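Long-range contact in histidinol-phosphatase (Listeria monocytogenes serotype 4b str. H7858, PDB 6NLR), which probably hydrolyses histidinol phosphate to histidinol and phosphate in histidine biosynthesis, using a trinuclear metal centre: residues H6-F11 / G256-G261. Sequence-based numbering, arbitrary orientation.
Sequences HTHTEF and GSDSHG. With CO (cobalt (II) ion), chain F; MN (manganese (II) ion), chain D.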
# COMPACT_ATOMS: atom_id res chain seq x y z
N HIS A 6 0.67 2.89 8.36
CA HIS A 6 -0.31 2.50 7.31
C HIS A 6 -1.66 2.07 7.92
O HIS A 6 -1.84 0.86 8.23
CB HIS A 6 0.34 1.46 6.40
CG HIS A 6 -0.37 1.22 5.12
ND1 HIS A 6 0.26 0.65 4.03
CD2 HIS A 6 -1.66 1.41 4.75
CE1 HIS A 6 -0.61 0.51 3.05
NE2 HIS A 6 -1.79 0.97 3.46
N THR A 7 -2.62 2.99 8.02
CA THR A 7 -3.99 2.69 8.50
C THR A 7 -5.03 3.40 7.64
O THR A 7 -4.71 4.44 7.00
CB THR A 7 -4.18 3.07 9.98
OG1 THR A 7 -4.27 4.50 10.08
CG2 THR A 7 -3.06 2.53 10.83
N HIS A 8 -6.24 2.87 7.70
CA HIS A 8 -7.44 3.33 6.95
C HIS A 8 -8.54 3.69 7.94
O HIS A 8 -8.33 3.52 9.16
CB HIS A 8 -7.81 2.25 5.91
CG HIS A 8 -6.75 2.08 4.87
ND1 HIS A 8 -6.65 2.93 3.79
CD2 HIS A 8 -5.70 1.24 4.79
CE1 HIS A 8 -5.61 2.57 3.05
NE2 HIS A 8 -4.99 1.56 3.66
N THR A 9 -9.69 4.15 7.43
CA THR A 9 -10.75 4.83 8.22
C THR A 9 -12.12 4.44 7.68
O THR A 9 -12.19 3.66 6.70
CB THR A 9 -10.58 6.35 8.12
OG1 THR A 9 -10.90 6.79 6.80
CG2 THR A 9 -9.17 6.79 8.45
N GLU A 10 -13.17 5.03 8.26
CA GLU A 10 -14.57 4.92 7.77
C GLU A 10 -14.69 5.55 6.38
O GLU A 10 -15.70 5.28 5.72
CB GLU A 10 -15.57 5.51 8.77
CG GLU A 10 -15.48 7.03 8.96
CD GLU A 10 -14.43 7.54 9.96
OE1 GLU A 10 -13.50 6.77 10.36
OE2 GLU A 10 -14.50 8.73 10.30
N PHE A 11 -13.72 6.33 5.91
CA PHE A 11 -13.76 6.95 4.55
C PHE A 11 -13.36 5.93 3.47
O PHE A 11 -13.44 6.24 2.28
CB PHE A 11 -12.91 8.23 4.51
CG PHE A 11 -13.61 9.40 5.17
CD1 PHE A 11 -13.48 9.64 6.53
CD2 PHE A 11 -14.41 10.26 4.43
CE1 PHE A 11 -14.14 10.70 7.13
CE2 PHE A 11 -15.08 11.31 5.04
CZ PHE A 11 -14.93 11.54 6.38
N GLY A 256 3.61 -1.25 8.97
CA GLY A 256 2.27 -0.88 8.47
C GLY A 256 1.30 -2.04 8.67
O GLY A 256 1.54 -3.10 8.05
N SER A 257 0.28 -1.86 9.53
CA SER A 257 -0.79 -2.85 9.80
C SER A 257 -1.73 -2.95 8.60
O SER A 257 -2.41 -3.96 8.45
CB SER A 257 -1.57 -2.46 11.04
OG SER A 257 -2.25 -1.20 10.86
N ASP A 258 -1.81 -1.90 7.79
CA ASP A 258 -2.86 -1.75 6.75
C ASP A 258 -4.25 -1.94 7.38
O ASP A 258 -5.11 -2.59 6.76
CB ASP A 258 -2.61 -2.72 5.59
CG ASP A 258 -2.86 -2.08 4.24
OD1 ASP A 258 -3.67 -1.14 4.19
OD2 ASP A 258 -2.21 -2.50 3.28
N SER A 259 -4.47 -1.41 8.59
CA SER A 259 -5.71 -1.64 9.38
C SER A 259 -6.91 -1.03 8.66
O SER A 259 -6.83 0.16 8.27
CB SER A 259 -5.54 -1.10 10.78
OG SER A 259 -4.66 -1.93 11.53
N HIS A 260 -7.98 -1.81 8.48
CA HIS A 260 -9.28 -1.35 7.93
C HIS A 260 -10.36 -1.39 9.01
O HIS A 260 -11.56 -1.11 8.70
CB HIS A 260 -9.60 -2.18 6.69
CG HIS A 260 -8.80 -1.75 5.51
ND1 HIS A 260 -7.46 -1.99 5.40
CD2 HIS A 260 -9.15 -1.06 4.40
CE1 HIS A 260 -7.01 -1.50 4.26
NE2 HIS A 260 -8.01 -0.92 3.64
N GLY A 261 -9.94 -1.66 10.25
CA GLY A 261 -10.82 -1.73 11.42
C GLY A 261 -10.03 -1.93 12.70
O GLY A 261 -8.80 -2.14 12.62
CO CO F . -3.59 0.32 2.52
MN MN D . -7.89 -0.44 1.53
O HOH W 1 -11.04 1.10 6.78
O HOH W 2 -2.61 -1.06 1.10
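His6, His8 and Asp258 meet at one cobalt ion. His6 binds it through NE2 at 2.1 Å, and His8 also uses NE2. The ND1 side of the His8 ring has Glu39 as its polar partner. Asp258 adds OD1, 2.2 Å from the cobalt ion. His6 CG lies anti to the backbone N (chi1 -166°), which places its ring alongside the carboxylate, with Asp258 CG over one ring face. Against the His8 ring the carboxylate is nearly coplanar, and OD1 sits at that ring's edge. The closeness of OD1 to both NE2 atoms reflects the shared metal; these pairs are not hydrogen bonds. A water and Glu93 also bind the cobalt. The same water donates to Asp258 OD2 at 2.6 Å, and Asn224 is a further polar partner of this side chain.

Stacking brings His260 against the His8 ring. The two rings form an offset stack, with centroids 4.2 Å apart and planes at 25°. His8 CB also makes a CH-pi contact over the His260 face. His260 NE2 binds a manganese ion, together with His14 and His40. Its ND1 donates to Asp258 O at 2.8 Å. That oxygen lies near the ring plane, while ND1 sits above the carbonyl plane. Both ring nitrogens are thus engaged.

Backbone bonds hold the two segments together. His8 N donates to Ser259 O at 2.8 Å. His6 O accepts weak bonds from the N atoms of Asp258 and Ser259. The bonds to and from Ser259 make one beta bridge between Thr7 and Ser259.

The contact joins the end of strand 3-7 to the loop after strand 253-256. Paired metal-binding histidines near the N-terminus and a late Asp-X-His are characteristic of the trinuclear active site of PHP-family phosphatases.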